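Local coordinates for calcium-regulated actin-bundling protein (Dictyostelium discoideum, PDB 4X3N) that binds actin filaments and, under the control of calcium, bundles them, and may shape filopodia and pseudopodia as the cell moves, at residues Ala61-Ser66 with Trp277-Asp282; Ile72-Asp76 with Tyr88-Leu94; Lys185-Leu190 with Ser243-Val248. One frame throughout, in Å; residues are numbered along the deposited sequence.

Contact 1 (Ala61-Ser66 with Trp277-Asp282); sequences AEFIYS and WWMNRD
An aromatic cluster of Tyr65, Trp277 and Trp278 joins helix 61-79 to helix 273-290, the segments crossing at -56° with axes 11.3 Å apart. Tyr65 is the knob, set among Trp277, Trp278, Arg281 and Asp282. With CG anti to the backbone N (chi1 -177°), its ring reaches across and turns its CD2 edge onto the face of Trp278, 4.8 Å between the centroids of the two six-membered rings. Arg281 CG lies over the tyrosine ring, 3.5 Å from its centroid, and Tyr65 OH donates to the anti lone pair of Asp282 OD1 at 2.9 Å. Trp277 directs its edge at the Tyr65 face in an offset edge-to-face (T-shaped) pair and takes Ala61 CB over its own face. Replacing Tyr65 by an alanine would probably leave a gap between the face of Trp278 and Arg281 CG, and Asp282 OD1 without this donor. Glu62 and Arg281 pair side-on and nearly coplanar: NE bonds OE1 at 2.8 Å and NH2 bonds OE2 at 2.9 Å, through syn lone pairs. Ser66 OG donates to OE2 from above the carboxylate plane. Trp54 and Trp69 extend the cluster, an aromatic core beside a bidentate salt bridge in a knob-into-hole helix interface.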
loop_
_atom_site.group_PDB
_atom_site.type_symbol
_atom_site.label_atom_id
_atom_site.label_comp_id
_atom_site.label_asym_id
_atom_site.label_seq_id
_atom_site.Cartn_x
_atom_site.Cartn_y
_atom_site.Cartn_z
ATOM N N ALA A 61 -22.575 -11.194 -21.023
ATOM C CA ALA A 61 -22.783 -11.289 -19.584
ATOM C C ALA A 61 -22.209 -12.550 -19.002
ATOM O O ALA A 61 -21.498 -12.530 -17.992
ATOM C CB ALA A 61 -24.259 -11.143 -19.243
ATOM N N GLU A 62 -22.444 -13.663 -19.635
ATOM C CA GLU A 62 -21.940 -14.919 -19.148
ATOM C C GLU A 62 -20.408 -14.960 -19.017
ATOM O O GLU A 62 -19.886 -15.512 -18.075
ATOM C CB GLU A 62 -22.426 -16.083 -20.017
ATOM C CG GLU A 62 -21.945 -17.438 -19.554
ATOM C CD GLU A 62 -22.424 -17.782 -18.154
ATOM O OE1 GLU A 62 -23.425 -17.221 -17.654
ATOM O OE2 GLU A 62 -21.731 -18.574 -17.495
ATOM N N PHE A 63 -19.706 -14.373 -19.966
ATOM C CA PHE A 63 -18.290 -14.321 -19.851
ATOM C C PHE A 63 -17.869 -13.396 -18.704
ATOM O O PHE A 63 -16.929 -13.648 -17.962
ATOM C CB PHE A 63 -17.743 -13.770 -21.151
ATOM C CG PHE A 63 -16.268 -13.772 -21.218
ATOM C CD1 PHE A 63 -15.521 -12.717 -20.658
ATOM C CD2 PHE A 63 -15.591 -14.792 -21.897
ATOM C CE1 PHE A 63 -14.136 -12.731 -20.735
ATOM C CE2 PHE A 63 -14.204 -14.790 -21.987
ATOM C CZ PHE A 63 -13.464 -13.788 -21.380
ATOM N N ILE A 64 -18.580 -12.318 -18.567
ATOM C CA ILE A 64 -18.228 -11.308 -17.559
ATOM C C ILE A 64 -18.328 -11.979 -16.210
ATOM O O ILE A 64 -17.472 -11.810 -15.324
ATOM C CB ILE A 64 -19.106 -10.068 -17.694
ATOM C CG1 ILE A 64 -18.659 -9.245 -18.896
ATOM C CG2 ILE A 64 -18.992 -9.178 -16.406
ATOM C CD1 ILE A 64 -19.696 -8.311 -19.405
ATOM N N TYR A 65 -19.374 -12.776 -16.071
ATOM C CA TYR A 65 -19.671 -13.480 -14.822
ATOM C C TYR A 65 -18.763 -14.631 -14.524
ATOM O O TYR A 65 -18.157 -14.719 -13.418
ATOM C CB TYR A 65 -21.133 -13.968 -14.839
ATOM C CG TYR A 65 -21.544 -14.654 -13.557
ATOM C CD1 TYR A 65 -21.363 -16.039 -13.410
ATOM C CD2 TYR A 65 -22.121 -13.940 -12.510
ATOM C CE1 TYR A 65 -21.741 -16.679 -12.233
ATOM C CE2 TYR A 65 -22.483 -14.581 -11.337
ATOM C CZ TYR A 65 -22.288 -15.949 -11.223
ATOM O OH TYR A 65 -22.669 -16.580 -10.053
ATOM N N SER A 66 -18.601 -15.499 -15.522
ATOM C CA SER A 66 -17.889 -16.757 -15.315
ATOM C C SER A 66 -16.379 -16.643 -15.421
ATOM O O SER A 66 -15.661 -17.406 -14.788
ATOM C CB SER A 66 -18.370 -17.792 -16.346
ATOM O OG SER A 66 -19.631 -18.208 -15.918
ATOM N N TRP A 277 -30.435 -10.111 -14.377
ATOM C CA TRP A 277 -29.697 -11.250 -14.906
ATOM C C TRP A 277 -28.644 -11.773 -13.876
ATOM O O TRP A 277 -28.470 -12.977 -13.685
ATOM C CB TRP A 277 -29.003 -10.855 -16.237
ATOM C CG TRP A 277 -28.209 -12.007 -16.876
ATOM C CD1 TRP A 277 -28.646 -12.874 -17.869
ATOM C CD2 TRP A 277 -26.872 -12.414 -16.570
ATOM N NE1 TRP A 277 -27.657 -13.770 -18.186
ATOM C CE2 TRP A 277 -26.570 -13.529 -17.392
ATOM C CE3 TRP A 277 -25.907 -11.966 -15.662
ATOM C CZ2 TRP A 277 -25.342 -14.197 -17.325
ATOM C CZ3 TRP A 277 -24.685 -12.617 -15.607
ATOM C CH2 TRP A 277 -24.414 -13.727 -16.438
ATOM N N TRP A 278 -27.915 -10.858 -13.227
ATOM C CA TRP A 278 -26.787 -11.284 -12.360
ATOM C C TRP A 278 -27.310 -12.051 -11.170
ATOM O O TRP A 278 -26.815 -13.100 -10.801
ATOM C CB TRP A 278 -26.025 -10.047 -11.861
ATOM C CG TRP A 278 -24.760 -10.371 -11.151
ATOM C CD1 TRP A 278 -24.610 -10.661 -9.796
ATOM C CD2 TRP A 278 -23.449 -10.434 -11.711
ATOM N NE1 TRP A 278 -23.317 -10.844 -9.511
ATOM C CE2 TRP A 278 -22.570 -10.727 -10.661
ATOM C CE3 TRP A 278 -22.921 -10.235 -12.995
ATOM C CZ2 TRP A 278 -21.190 -10.879 -10.865
ATOM C CZ3 TRP A 278 -21.542 -10.372 -13.190
ATOM C CH2 TRP A 278 -20.702 -10.662 -12.141
ATOM N N MET A 279 -28.342 -11.499 -10.566
ATOM C CA MET A 279 -28.893 -12.141 -9.375
ATOM C C MET A 279 -29.453 -13.504 -9.668
ATOM O O MET A 279 -29.260 -14.428 -8.916
ATOM C CB MET A 279 -29.963 -11.240 -8.758
ATOM C CG MET A 279 -29.349 -10.060 -8.039
ATOM S SD MET A 279 -30.541 -9.144 -7.045
ATOM C CE MET A 279 -31.934 -8.944 -8.218
ATOM N N ASN A 280 -30.119 -13.656 -10.800
ATOM C CA ASN A 280 -30.597 -15.003 -11.228
ATOM C C ASN A 280 -29.478 -15.923 -11.519
ATOM O O ASN A 280 -29.467 -17.046 -11.082
ATOM C CB ASN A 280 -31.574 -14.889 -12.404
ATOM C CG ASN A 280 -32.998 -14.490 -11.946
ATOM O OD1 ASN A 280 -33.765 -15.331 -11.549
ATOM N ND2 ASN A 280 -33.318 -13.217 -11.973
ATOM N N ARG A 281 -28.498 -15.467 -12.277
ATOM C CA ARG A 281 -27.308 -16.285 -12.458
ATOM C C ARG A 281 -26.646 -16.775 -11.180
ATOM O O ARG A 281 -26.193 -17.930 -11.061
ATOM C CB ARG A 281 -26.275 -15.476 -13.250
ATOM C CG ARG A 281 -25.078 -16.276 -13.687
ATOM C CD ARG A 281 -25.498 -17.341 -14.693
ATOM N NE ARG A 281 -24.340 -18.093 -15.139
ATOM C CZ ARG A 281 -23.727 -19.046 -14.426
ATOM N NH1 ARG A 281 -24.164 -19.382 -13.222
ATOM N NH2 ARG A 281 -22.639 -19.666 -14.928
ATOM N N ASP A 282 -26.553 -15.871 -10.228
ATOM C CA ASP A 282 -25.830 -16.139 -8.992
ATOM C C ASP A 282 -26.624 -17.117 -8.117
ATOM O O ASP A 282 -26.091 -18.106 -7.597
ATOM C CB ASP A 282 -25.618 -14.803 -8.329
ATOM C CG ASP A 282 -24.618 -14.864 -7.234
ATOM O OD1 ASP A 282 -23.497 -15.310 -7.538
ATOM O OD2 ASP A 282 -24.929 -14.424 -6.109
#

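Contact 2 (Ile72-Asp76 with Tyr88-Leu94); sequences IKYAD and YDEGNDL
This buried contact lays the loop leading into strand 93-95 along the later turns of helix 61-79, and Asp76 is its polar centre. The strand pairs antiparallel with 150-152, which lies within the calcium-bound, EF-hand-like loop; Leu94 bonds Val151 through the backbone, and Asp93 is salt-bridged to Arg150, one of the calcium-site residues. Asp76 points its carboxylate at the loop, CG anti to the backbone N (chi1 -165°). Tyr88 OH gives its proton to the anti lone pair of Asp76 OD2 at 2.6 Å, with ring and carboxylate planes 70° apart. Tyr88 OH also accepts from Gly91 N at 3.0 Å, a bond that ties the loop back on itself. Lys80 makes a salt bridge to Asp76 OD2, which probably steadies the buried negative charge. CE2 of the Tyr88 ring lies against the aliphatic part of Lys73, 4.0 Å from Lys73 CB, while the ammonium of that lysine turns to Glu70 and the ring of Trp69. On the apolar side of the contact, Leu94 CD1 packs on Ile72 CG1 at 3.8 Å and more loosely on Ala75 CB, with Phe102 of helix 96-111 touching all three residues. The other carboxylate oxygen is bridged to the loop by water: one donates to both Asp76 OD1 and Asp93 O, each at 2.9 Å, and a second near Asp76 OD1 accepts from Asn92 N at 3.0 Å.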
loop_
_atom_site.group_PDB
_atom_site.type_symbol
_atom_site.label_atom_id
_atom_site.label_comp_id
_atom_site.label_asym_id
_atom_site.label_seq_id
_atom_site.Cartn_x
_atom_site.Cartn_y
_atom_site.Cartn_z
ATOM N N ILE A 72 -10.755 -11.880 -11.543
ATOM C CA ILE A 72 -10.311 -10.717 -10.815
ATOM C C ILE A 72 -10.398 -11.048 -9.370
ATOM O O ILE A 72 -9.507 -10.648 -8.582
ATOM C CB ILE A 72 -11.041 -9.386 -11.214
ATOM C CG1 ILE A 72 -10.231 -8.144 -10.806
ATOM C CG2 ILE A 72 -12.428 -9.300 -10.643
ATOM C CD1 ILE A 72 -10.655 -6.792 -11.439
ATOM N N LYS A 73 -11.405 -11.821 -9.006
ATOM C CA LYS A 73 -11.511 -12.304 -7.666
ATOM C C LYS A 73 -10.341 -13.168 -7.261
ATOM O O LYS A 73 -9.823 -12.996 -6.149
ATOM C CB LYS A 73 -12.782 -13.086 -7.430
ATOM C CG LYS A 73 -14.019 -12.215 -7.488
ATOM C CD LYS A 73 -15.209 -12.959 -6.949
ATOM C CE LYS A 73 -15.606 -14.044 -7.911
ATOM N NZ LYS A 73 -16.764 -14.751 -7.323
ATOM N N TYR A 74 -9.934 -14.092 -8.105
ATOM C CA TYR A 74 -8.793 -14.924 -7.747
ATOM C C TYR A 74 -7.509 -14.102 -7.602
ATOM O O TYR A 74 -6.715 -14.388 -6.737
ATOM C CB TYR A 74 -8.575 -16.061 -8.714
ATOM C CG TYR A 74 -9.389 -17.268 -8.258
ATOM C CD1 TYR A 74 -8.965 -18.052 -7.196
ATOM C CD2 TYR A 74 -10.612 -17.571 -8.846
ATOM C CE1 TYR A 74 -9.715 -19.129 -6.759
ATOM C CE2 TYR A 74 -11.374 -18.641 -8.417
ATOM C CZ TYR A 74 -10.923 -19.411 -7.378
ATOM O OH TYR A 74 -11.676 -20.480 -6.967
ATOM N N ALA A 75 -7.334 -13.102 -8.451
ATOM C CA ALA A 75 -6.139 -12.242 -8.376
ATOM C C ALA A 75 -6.109 -11.457 -7.093
ATOM O O ALA A 75 -5.055 -11.405 -6.421
ATOM C CB ALA A 75 -6.036 -11.367 -9.597
ATOM N N ASP A 76 -7.277 -10.936 -6.688
ATOM C CA ASP A 76 -7.445 -10.252 -5.423
ATOM C C ASP A 76 -7.214 -11.164 -4.201
ATOM O O ASP A 76 -6.510 -10.789 -3.236
ATOM C CB ASP A 76 -8.848 -9.626 -5.328
ATOM C CG ASP A 76 -8.953 -8.627 -4.231
ATOM O OD1 ASP A 76 -8.087 -7.755 -4.096
ATOM O OD2 ASP A 76 -9.906 -8.672 -3.456
ATOM N N TYR A 88 -13.442 -15.352 1.524
ATOM C CA TYR A 88 -12.996 -14.176 0.814
ATOM C C TYR A 88 -14.040 -13.097 0.909
ATOM O O TYR A 88 -15.151 -13.338 0.535
ATOM C CB TYR A 88 -12.700 -14.623 -0.621
ATOM C CG TYR A 88 -12.467 -13.511 -1.538
ATOM C CD1 TYR A 88 -11.449 -12.607 -1.294
ATOM C CD2 TYR A 88 -13.280 -13.321 -2.668
ATOM C CE1 TYR A 88 -11.210 -11.582 -2.178
ATOM C CE2 TYR A 88 -13.072 -12.270 -3.516
ATOM C CZ TYR A 88 -12.062 -11.401 -3.246
ATOM O OH TYR A 88 -11.816 -10.375 -4.058
ATOM N N ASP A 89 -13.710 -11.896 1.402
ATOM C CA ASP A 89 -14.631 -10.780 1.372
ATOM C C ASP A 89 -14.272 -10.021 0.064
ATOM O O ASP A 89 -13.128 -9.604 -0.155
ATOM C CB ASP A 89 -14.451 -9.840 2.550
ATOM C CG ASP A 89 -14.713 -10.495 3.901
ATOM O OD1 ASP A 89 -15.675 -11.254 4.028
ATOM O OD2 ASP A 89 -13.938 -10.212 4.841
ATOM N N GLU A 90 -15.255 -9.881 -0.793
ATOM C CA GLU A 90 -15.042 -9.432 -2.153
ATOM C C GLU A 90 -14.350 -8.058 -2.210
ATOM O O GLU A 90 -14.765 -7.137 -1.553
ATOM C CB GLU A 90 -16.382 -9.379 -2.876
ATOM C CG GLU A 90 -16.197 -9.361 -4.389
ATOM C CD GLU A 90 -17.484 -9.272 -5.181
ATOM O OE1 GLU A 90 -18.569 -9.222 -4.640
ATOM O OE2 GLU A 90 -17.370 -9.254 -6.395
ATOM N N GLY A 91 -13.336 -7.921 -3.081
ATOM C CA GLY A 91 -12.560 -6.684 -3.217
ATOM C C GLY A 91 -13.098 -5.694 -4.232
ATOM O O GLY A 91 -14.251 -5.776 -4.583
ATOM N N ASN A 92 -12.284 -4.704 -4.622
ATOM C CA ASN A 92 -12.713 -3.646 -5.512
ATOM C C ASN A 92 -11.705 -3.260 -6.568
ATOM O O ASN A 92 -12.119 -2.929 -7.703
ATOM C CB ASN A 92 -13.091 -2.352 -4.780
ATOM C CG ASN A 92 -12.132 -1.949 -3.612
ATOM O OD1 ASN A 92 -11.005 -2.381 -3.502
ATOM N ND2 ASN A 92 -12.648 -1.129 -2.717
ATOM N N ASP A 93 -10.426 -3.209 -6.223
ATOM C CA ASP A 93 -9.434 -2.857 -7.237
ATOM C C ASP A 93 -8.034 -3.477 -6.950
ATOM O O ASP A 93 -7.788 -4.068 -5.912
ATOM C CB ASP A 93 -9.466 -1.394 -7.432
ATOM C CG ASP A 93 -8.970 -0.586 -6.197
ATOM O OD1 ASP A 93 -8.104 -1.051 -5.464
ATOM O OD2 ASP A 93 -9.530 0.455 -5.915
ATOM N N LEU A 94 -7.181 -3.438 -7.947
ATOM C CA LEU A 94 -5.883 -4.064 -7.944
ATOM C C LEU A 94 -4.774 -3.021 -8.243
ATOM O O LEU A 94 -4.932 -2.123 -9.105
ATOM C CB LEU A 94 -5.805 -5.128 -9.047
ATOM C CG LEU A 94 -6.983 -6.119 -9.235
ATOM C CD1 LEU A 94 -6.654 -7.070 -10.395
ATOM C CD2 LEU A 94 -7.215 -6.885 -7.934
HETATM O O HOH W 1 -5.954 -5.905 -4.553
HETATM O O HOH W 2 -9.478 -5.138 -3.562
#

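Contact 3 (Lys185-Leu190 with Ser243-Val248); sequences KARLAL and SAEAAV
Ala186 and Ala189 meet Ala244 and Ala247 with nothing longer than a methyl between the backbones. Ala189 CB rests 3.7 Å from Ala244 CA and also touches the methyl of Ala247. One turn away the roles are exchanged: Ala247 CB comes to 3.7 Å from Ala186 CA, while Ala186 CB lies against the carbonyl O of Ala247. No hydrogen bond crosses between the segments, so the contact is made by van der Waals packing alone. Beside the alanines, toward the buried side, Leu190 spreads its two branches. CD1 reaches Val248 CG2 at 3.9 Å, and CD2 reaches Ala244 CB at 4.0 Å. The leucine and valine side chains cross at about a right angle. Val248 has CG1 anti to the backbone N (chi1 165°), which leaves CG2 to face Leu190 CD1 and the methyl of Ala186. Small residues at these positions let helices 181-211 and 232-255 run close together as an antiparallel, alanine-lined pair: the segment axes approach to 8.2 Å with 162° between their directions, and the CA atoms of Ala186 and Ala247 are 4.7 Å apart. Both segments overlap the range of the C-terminal F-actin-bundling family. Farther out, helix 273-290 covers the buried side, with Met279 against Ala186 and Leu190, and Asn280 against Val248. Charged groups turn away from the alanine seam: Arg187 is salt-bridged to Glu179, and Glu245 to Arg249 on its own helix and to Lys287 on helix 273-290.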
loop_
_atom_site.group_PDB
_atom_site.type_symbol
_atom_site.label_atom_id
_atom_site.label_comp_id
_atom_site.label_asym_id
_atom_site.label_seq_id
_atom_site.Cartn_x
_atom_site.Cartn_y
_atom_site.Cartn_z
ATOM N N LYS A 185 -32.907 -5.593 -1.811
ATOM C CA LYS A 185 -33.322 -6.698 -0.925
ATOM C C LYS A 185 -32.820 -8.018 -1.409
ATOM O O LYS A 185 -32.316 -8.818 -0.638
ATOM C CB LYS A 185 -34.838 -6.750 -0.803
ATOM C CG LYS A 185 -35.354 -5.772 0.252
ATOM C CD LYS A 185 -36.889 -5.823 0.357
ATOM C CE LYS A 185 -37.467 -5.012 1.546
ATOM N NZ LYS A 185 -37.134 -3.565 1.483
ATOM N N ALA A 186 -32.980 -8.254 -2.702
ATOM C CA ALA A 186 -32.594 -9.479 -3.292
ATOM C C ALA A 186 -31.070 -9.628 -3.288
ATOM O O ALA A 186 -30.557 -10.711 -2.995
ATOM C CB ALA A 186 -33.139 -9.530 -4.733
ATOM N N ARG A 187 -30.331 -8.546 -3.586
ATOM C CA ARG A 187 -28.855 -8.613 -3.506
ATOM C C ARG A 187 -28.402 -9.011 -2.062
ATOM O O ARG A 187 -27.569 -9.872 -1.842
ATOM C CB ARG A 187 -28.252 -7.244 -3.831
ATOM C CG ARG A 187 -26.743 -7.245 -3.686
ATOM C CD ARG A 187 -26.072 -6.023 -4.280
ATOM N NE ARG A 187 -26.628 -4.751 -3.862
ATOM C CZ ARG A 187 -26.366 -4.163 -2.693
ATOM N NH1 ARG A 187 -25.640 -4.735 -1.745
ATOM N NH2 ARG A 187 -26.874 -2.992 -2.459
ATOM N N LEU A 188 -28.969 -8.352 -1.088
ATOM C CA LEU A 188 -28.610 -8.643 0.292
ATOM C C LEU A 188 -29.059 -10.008 0.733
ATOM O O LEU A 188 -28.385 -10.630 1.551
ATOM C CB LEU A 188 -29.194 -7.590 1.243
ATOM C CG LEU A 188 -28.653 -6.188 1.018
ATOM C CD1 LEU A 188 -29.428 -5.162 1.867
ATOM C CD2 LEU A 188 -27.180 -6.176 1.336
ATOM N N ALA A 189 -30.173 -10.500 0.214
ATOM C CA ALA A 189 -30.523 -11.870 0.493
ATOM C C ALA A 189 -29.490 -12.854 -0.075
ATOM O O ALA A 189 -29.134 -13.874 0.529
ATOM C CB ALA A 189 -31.901 -12.172 -0.074
ATOM N N LEU A 190 -29.034 -12.576 -1.284
ATOM C CA LEU A 190 -27.914 -13.345 -1.840
ATOM C C LEU A 190 -26.639 -13.234 -0.975
ATOM O O LEU A 190 -25.983 -14.225 -0.739
ATOM C CB LEU A 190 -27.672 -12.965 -3.296
ATOM C CG LEU A 190 -28.679 -13.572 -4.298
ATOM C CD1 LEU A 190 -28.717 -12.847 -5.623
ATOM C CD2 LEU A 190 -28.469 -15.047 -4.496
ATOM N N SER A 243 -34.964 -17.879 0.913
ATOM C CA SER A 243 -35.232 -16.469 1.029
ATOM C C SER A 243 -34.704 -15.765 -0.165
ATOM O O SER A 243 -35.338 -14.829 -0.642
ATOM C CB SER A 243 -34.602 -15.841 2.229
ATOM O OG SER A 243 -34.942 -16.661 3.309
ATOM N N ALA A 244 -33.480 -16.117 -0.551
ATOM C CA ALA A 244 -32.840 -15.413 -1.707
ATOM C C ALA A 244 -33.715 -15.549 -2.913
ATOM O O ALA A 244 -33.930 -14.594 -3.668
ATOM C CB ALA A 244 -31.478 -15.992 -2.035
ATOM N N GLU A 245 -34.158 -16.781 -3.130
ATOM C CA GLU A 245 -34.927 -17.105 -4.314
ATOM C C GLU A 245 -36.216 -16.341 -4.389
ATOM O O GLU A 245 -36.612 -15.841 -5.456
ATOM C CB GLU A 245 -35.211 -18.619 -4.390
ATOM C CG GLU A 245 -36.066 -18.947 -5.610
ATOM C CD GLU A 245 -35.974 -20.409 -6.068
ATOM O OE1 GLU A 245 -35.271 -21.234 -5.485
ATOM O OE2 GLU A 245 -36.636 -20.761 -7.034
ATOM N N ALA A 246 -36.882 -16.222 -3.249
ATOM C CA ALA A 246 -38.113 -15.449 -3.173
ATOM C C ALA A 246 -37.830 -13.997 -3.419
ATOM O O ALA A 246 -38.598 -13.278 -4.059
ATOM C CB ALA A 246 -38.806 -15.626 -1.812
ATOM N N ALA A 247 -36.754 -13.504 -2.879
ATOM C CA ALA A 247 -36.502 -12.108 -3.057
ATOM C C ALA A 247 -36.121 -11.848 -4.544
ATOM O O ALA A 247 -36.534 -10.850 -5.146
ATOM C CB ALA A 247 -35.377 -11.677 -2.151
ATOM N N VAL A 248 -35.306 -12.718 -5.107
ATOM C CA VAL A 248 -34.900 -12.564 -6.553
ATOM C C VAL A 248 -36.135 -12.555 -7.463
ATOM O O VAL A 248 -36.306 -11.634 -8.282
ATOM C CB VAL A 248 -33.903 -13.651 -6.950
ATOM C CG1 VAL A 248 -33.755 -13.769 -8.449
ATOM C CG2 VAL A 248 -32.549 -13.303 -6.331
#

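From the N terminus, the chain enters contact 1 at 61-66 and continues along the same helix into contact 2. Contact 2 closes first, a short loop bringing 88-94 back against 72-76 next to the calcium-binding region. Contact 3 opens later, when helix 181-211 begins, and closes when helix 232-255 returns beside it. Helix 273-290 then supplies 277-282, which closes contact 1 around both of the others; contacts 2 and 3 lie in series inside that loop, their centres about 23 Å apart. Contacts 1 and 3 touch through Met279 and Asn280, so the last helix links the long antiparallel pair to helix 61-79.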